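Local coordinates for protein thiol-disulfide isomerase and thioredoxins (Corynebacterium glutamicum, PDB 3LOR) that probably acts as a thioredoxin-like oxidoreductase or thiol-disulfide isomerase, and can bind calcium, at residues A[32-37]-A[148-153]; A[114-119]-A[123-128]. One frame throughout, in Å; residues are numbered along the deposited sequence.

Contact 1 (A[32-37]-A[148-153]); sequences VVVVEV and LLLGSL
V32 meets the helix with both of its methyls. V32 CG1, anti to the backbone N (chi1 175°), lies 3.8 Å from L150 CD2, with L153 CD1 next at 4.1 Å from it. The other branch, V32 CG2, rests against the root of a side chain, 3.8 Å from L153 CB, the V32 and L153 side chains crossing at about a right angle. L150 sends CD2 in between two valines of the strand, since V34 CG2 also approaches L150 CD2 to 3.8 Å. This all-hydrocarbon patch is where the C-terminal helix 143-154 of the thioredoxin-type fold lies against central strand 32-38, the two segments running roughly antiparallel (151°) with axes 9.5 Å apart at closest. The contact is lopsided: only the start of the strand touches, and from V35 onward it has left the helix behind. L126 of the adjoining strand packs on both V34 and L150. L150 also packs on L148 of a second subunit. The looser side of the helix belongs to the partly exposed L148 and S152: L148 packs on L150 of that subunit, and the OG atoms of S152 and of S155 of that subunit share a hydrogen bond.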
loop_
_atom_site.group_PDB
_atom_site.type_symbol
_atom_site.label_atom_id
_atom_site.label_comp_id
_atom_site.label_asym_id
_atom_site.label_seq_id
_atom_site.Cartn_x
_atom_site.Cartn_y
_atom_site.Cartn_z
ATOM N N VAL A 32 9.048 14.554 -24.015
ATOM C CA VAL A 32 9.395 14.784 -22.640
ATOM C C VAL A 32 10.373 13.723 -22.178
ATOM O O VAL A 32 10.208 12.592 -22.470
ATOM C CB VAL A 32 8.154 14.831 -21.758
ATOM C CG1 VAL A 32 8.516 14.957 -20.348
ATOM C CG2 VAL A 32 7.289 15.929 -22.149
ATOM N N VAL A 33 11.399 14.105 -21.455
ATOM C CA VAL A 33 12.398 13.163 -21.020
ATOM C C VAL A 33 12.405 13.009 -19.533
ATOM O O VAL A 33 12.449 13.958 -18.810
ATOM C CB VAL A 33 13.799 13.502 -21.509
ATOM C CG1 VAL A 33 14.742 12.471 -21.152
ATOM C CG2 VAL A 33 13.834 13.723 -22.932
ATOM N N VAL A 34 12.348 11.782 -19.086
ATOM C CA VAL A 34 12.445 11.504 -17.688
ATOM C C VAL A 34 13.733 10.786 -17.428
ATOM O O VAL A 34 13.921 9.726 -17.917
ATOM C CB VAL A 34 11.271 10.630 -17.215
ATOM C CG1 VAL A 34 11.370 10.295 -15.791
ATOM C CG2 VAL A 34 10.010 11.264 -17.510
ATOM N N VAL A 35 14.609 11.348 -16.638
ATOM C CA VAL A 35 15.815 10.660 -16.312
ATOM C C VAL A 35 15.815 10.264 -14.863
ATOM O O VAL A 35 15.735 11.091 -14.009
ATOM C CB VAL A 35 17.066 11.509 -16.615
ATOM C CG1 VAL A 35 18.271 10.755 -16.406
ATOM C CG2 VAL A 35 17.030 12.066 -17.975
ATOM N N GLU A 36 15.912 8.980 -14.618
ATOM C CA GLU A 36 15.953 8.447 -13.291
ATOM C C GLU A 36 17.388 8.168 -12.895
ATOM O O GLU A 36 17.987 7.278 -13.375
ATOM C CB GLU A 36 15.097 7.184 -13.214
ATOM C CG GLU A 36 14.952 6.570 -11.866
ATOM C CD GLU A 36 14.019 7.328 -10.919
ATOM O OE1 GLU A 36 14.334 7.450 -9.760
ATOM O OE2 GLU A 36 12.966 7.788 -11.332
ATOM N N VAL A 37 17.900 8.953 -11.983
ATOM C CA VAL A 37 19.254 8.838 -11.511
ATOM C C VAL A 37 19.314 7.948 -10.283
ATOM O O VAL A 37 18.720 8.234 -9.298
ATOM C CB VAL A 37 19.824 10.226 -11.191
ATOM C CG1 VAL A 37 21.245 10.161 -10.885
ATOM C CG2 VAL A 37 19.625 11.139 -12.284
ATOM N N LEU A 148 1.251 15.030 -12.505
ATOM C CA LEU A 148 0.949 16.408 -12.749
ATOM C C LEU A 148 2.105 17.059 -13.475
ATOM O O LEU A 148 1.884 17.754 -14.400
ATOM C CB LEU A 148 0.661 17.174 -11.467
ATOM C CG LEU A 148 -0.589 16.983 -10.633
ATOM C CD1 LEU A 148 -0.509 17.736 -9.364
ATOM C CD2 LEU A 148 -1.771 17.375 -11.384
ATOM N N LEU A 149 3.326 16.796 -13.052
ATOM C CA LEU A 149 4.465 17.374 -13.693
ATOM C C LEU A 149 4.651 16.950 -15.116
ATOM O O LEU A 149 4.850 17.784 -15.938
ATOM C CB LEU A 149 5.740 17.108 -12.917
ATOM C CG LEU A 149 5.812 17.694 -11.526
ATOM C CD1 LEU A 149 6.923 17.145 -10.775
ATOM C CD2 LEU A 149 5.855 19.150 -11.526
ATOM N N LEU A 150 4.572 15.664 -15.400
ATOM C CA LEU A 150 4.637 15.186 -16.760
ATOM C C LEU A 150 3.501 15.678 -17.628
ATOM O O LEU A 150 3.696 16.084 -18.718
ATOM C CB LEU A 150 4.644 13.677 -16.801
ATOM C CG LEU A 150 5.926 13.052 -16.358
ATOM C CD1 LEU A 150 5.872 11.650 -16.462
ATOM C CD2 LEU A 150 7.000 13.546 -17.194
ATOM N N GLY A 151 2.307 15.642 -17.099
ATOM C CA GLY A 151 1.148 15.991 -17.852
ATOM C C GLY A 151 1.286 17.410 -18.284
ATOM O O GLY A 151 0.943 17.744 -19.360
ATOM N N SER A 152 1.801 18.239 -17.420
ATOM C CA SER A 152 2.019 19.612 -17.710
ATOM C C SER A 152 3.050 19.882 -18.823
ATOM O O SER A 152 2.832 20.696 -19.652
ATOM C CB SER A 152 2.399 20.294 -16.417
ATOM O OG SER A 152 2.904 21.552 -16.608
ATOM N N LEU A 153 4.156 19.162 -18.825
ATOM C CA LEU A 153 5.156 19.271 -19.877
ATOM C C LEU A 153 4.658 18.809 -21.206
ATOM O O LEU A 153 4.954 19.380 -22.198
ATOM C CB LEU A 153 6.425 18.548 -19.517
ATOM C CG LEU A 153 7.159 19.112 -18.335
ATOM C CD1 LEU A 153 8.202 18.226 -17.907
ATOM C CD2 LEU A 153 7.703 20.409 -18.646
#

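Contact 2 (A[114-119]-A[123-128]); sequences KKYRLE and SIILAD
S123 opens the strand facing L118: S123 OG lies 4.3 Å from L118 CB. The hydroxyl is tied down by a hydrogen bond to the carbonyl of G120 and by a water 2.6 Å from S123 OG. That water accepts from E119 N at 3.0 Å, bridging two sides that no direct hydrogen bond joins. The proline just before S123 probably matches the cis-proline position of thioredoxin-like proteins; S123 lies near, without touching, a CxxC pattern, consistent with a redox site. I124 turns away, and I125 comes back toward the first segment. Stretched out with chi2 171°, I125 brings CD1 up to two residues: it meets the Y116 ring obliquely at CD2, 4.2 Å away, and L118 CD2 more loosely at 4.5 Å. Y116 follows helix 111-115, whose C-terminal end is capped by a Schellman motif with R117 at positive phi. K115 CD lies 3.6 Å above one face of the Y116 ring, offset toward the rim; Y116 OH is hydrogen-bonded to N of E11, a calcium-binding residue, though no ion is bound to this chain. The strand ends at A127. L118 touches V37 of strand 32-38 and V136 of strand 133-138, while L126 packs against L149, L150 and L153 of helix 143-154.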
loop_
_atom_site.group_PDB
_atom_site.type_symbol
_atom_site.label_atom_id
_atom_site.label_comp_id
_atom_site.label_asym_id
_atom_site.label_seq_id
_atom_site.Cartn_x
_atom_site.Cartn_y
_atom_site.Cartn_z
ATOM N N LYS A 114 27.774 15.584 -10.893
ATOM C CA LYS A 114 28.489 16.801 -10.564
ATOM C C LYS A 114 27.964 18.002 -11.308
ATOM O O LYS A 114 27.700 19.018 -10.757
ATOM C CB LYS A 114 29.934 16.641 -10.974
ATOM C CG LYS A 114 30.952 17.195 -10.040
ATOM C CD LYS A 114 30.642 18.541 -9.511
ATOM C CE LYS A 114 31.876 19.256 -9.090
ATOM N NZ LYS A 114 31.716 19.773 -7.759
ATOM N N LYS A 115 27.777 17.829 -12.588
ATOM C CA LYS A 115 27.381 18.882 -13.468
ATOM C C LYS A 115 26.047 19.477 -13.040
ATOM O O LYS A 115 25.879 20.655 -13.046
ATOM C CB LYS A 115 27.269 18.279 -14.854
ATOM C CG LYS A 115 27.021 19.189 -15.953
ATOM C CD LYS A 115 26.395 18.459 -17.150
ATOM C CE LYS A 115 27.399 18.033 -18.115
ATOM N NZ LYS A 115 26.873 17.744 -19.433
ATOM N N TYR A 116 25.098 18.654 -12.650
ATOM C CA TYR A 116 23.812 19.158 -12.279
ATOM C C TYR A 116 23.672 19.292 -10.795
ATOM O O TYR A 116 22.626 19.603 -10.285
ATOM C CB TYR A 116 22.702 18.331 -12.893
ATOM C CG TYR A 116 22.720 18.364 -14.389
ATOM C CD1 TYR A 116 22.772 19.545 -15.071
ATOM C CD2 TYR A 116 22.727 17.216 -15.109
ATOM C CE1 TYR A 116 22.795 19.559 -16.394
ATOM C CE2 TYR A 116 22.754 17.230 -16.414
ATOM C CZ TYR A 116 22.794 18.384 -17.060
ATOM O OH TYR A 116 22.823 18.372 -18.379
ATOM N N ARG A 117 24.758 19.019 -10.121
ATOM C CA ARG A 117 24.808 19.093 -8.692
ATOM C C ARG A 117 23.706 18.364 -7.936
ATOM O O ARG A 117 23.102 18.899 -7.069
ATOM C CB ARG A 117 25.140 20.490 -8.164
ATOM C CG ARG A 117 24.079 21.496 -8.204
ATOM C CD ARG A 117 24.637 22.902 -8.016
ATOM N NE ARG A 117 25.417 23.342 -9.160
ATOM C CZ ARG A 117 26.329 24.304 -9.136
ATOM N NH1 ARG A 117 26.984 24.604 -10.228
ATOM N NH2 ARG A 117 26.593 24.960 -8.022
ATOM N N LEU A 118 23.494 17.111 -8.289
ATOM C CA LEU A 118 22.556 16.291 -7.596
ATOM C C LEU A 118 22.970 16.035 -6.176
ATOM O O LEU A 118 24.100 15.856 -5.882
ATOM C CB LEU A 118 22.306 14.986 -8.337
ATOM C CG LEU A 118 22.107 15.083 -9.824
ATOM C CD1 LEU A 118 21.985 13.756 -10.423
ATOM C CD2 LEU A 118 20.934 15.935 -10.191
ATOM N N GLU A 119 21.998 16.058 -5.305
ATOM C CA GLU A 119 22.155 15.768 -3.919
ATOM C C GLU A 119 22.471 14.326 -3.618
ATOM O O GLU A 119 22.968 14.031 -2.597
ATOM C CB GLU A 119 20.919 16.196 -3.164
ATOM C CG GLU A 119 20.540 17.592 -3.416
ATOM C CD GLU A 119 19.318 18.031 -2.660
ATOM O OE1 GLU A 119 19.245 17.791 -1.448
ATOM O OE2 GLU A 119 18.435 18.640 -3.272
ATOM N N SER A 123 17.311 10.595 -7.816
ATOM C CA SER A 123 16.931 11.862 -8.347
ATOM C C SER A 123 16.195 11.710 -9.652
ATOM O O SER A 123 16.392 10.785 -10.358
ATOM C CB SER A 123 18.129 12.750 -8.540
ATOM O OG SER A 123 18.517 13.303 -7.349
ATOM N N ILE A 124 15.347 12.663 -9.950
ATOM C CA ILE A 124 14.728 12.755 -11.238
ATOM C C ILE A 124 15.084 14.031 -11.943
ATOM O O ILE A 124 15.165 15.046 -11.350
ATOM C CB ILE A 124 13.238 12.593 -11.153
ATOM C CG1 ILE A 124 12.909 11.315 -10.452
ATOM C CG2 ILE A 124 12.654 12.405 -12.458
ATOM C CD1 ILE A 124 11.516 10.993 -10.546
ATOM N N ILE A 125 15.340 13.932 -13.215
ATOM C CA ILE A 125 15.483 15.064 -14.037
ATOM C C ILE A 125 14.410 14.967 -15.100
ATOM O O ILE A 125 14.320 13.979 -15.788
ATOM C CB ILE A 125 16.877 15.094 -14.688
ATOM C CG1 ILE A 125 17.981 15.104 -13.655
ATOM C CG2 ILE A 125 17.026 16.241 -15.585
ATOM C CD1 ILE A 125 19.286 14.919 -14.218
ATOM N N LEU A 126 13.617 16.012 -15.227
ATOM C CA LEU A 126 12.683 16.146 -16.323
ATOM C C LEU A 126 13.098 17.199 -17.300
ATOM O O LEU A 126 13.435 18.258 -16.932
ATOM C CB LEU A 126 11.289 16.442 -15.843
ATOM C CG LEU A 126 10.701 15.550 -14.785
ATOM C CD1 LEU A 126 9.496 16.125 -14.231
ATOM C CD2 LEU A 126 10.485 14.186 -15.242
ATOM N N ALA A 127 13.099 16.847 -18.556
ATOM C CA ALA A 127 13.316 17.779 -19.625
ATOM C C ALA A 127 12.114 17.842 -20.535
ATOM O O ALA A 127 11.394 16.905 -20.674
ATOM C CB ALA A 127 14.523 17.439 -20.386
ATOM N N ASP A 128 11.923 18.995 -21.140
ATOM C CA ASP A 128 10.821 19.231 -22.053
ATOM C C ASP A 128 11.073 18.778 -23.480
ATOM O O ASP A 128 12.073 18.254 -23.776
ATOM C CB ASP A 128 10.303 20.661 -21.991
ATOM C CG ASP A 128 11.307 21.680 -22.427
ATOM O OD1 ASP A 128 11.286 22.763 -21.898
ATOM O OD2 ASP A 128 12.128 21.412 -23.276
HETATM O O HOH W 1 19.303 15.735 -6.652
#

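In the fold
Both contacts use one sheet, in which strands 32-38 and 123-127 are antiparallel neighbours: V35 N to I125 O at 2.8 Å and V37 N to S123 O at 2.9 Å are probable hydrogen bonds between them. Contact 1 is buried and links residues far apart in sequence; contact 2, partly buried, is local and nested inside the loop that contact 1 closes. Strand 123-127 serves both, with L126 on the side of helix 143-154 and I125 on the side of 114-119. Chemistry follows place, with only aliphatic groups meeting in contact 1, whereas contact 2 adds a tyrosine ring and a bridging water.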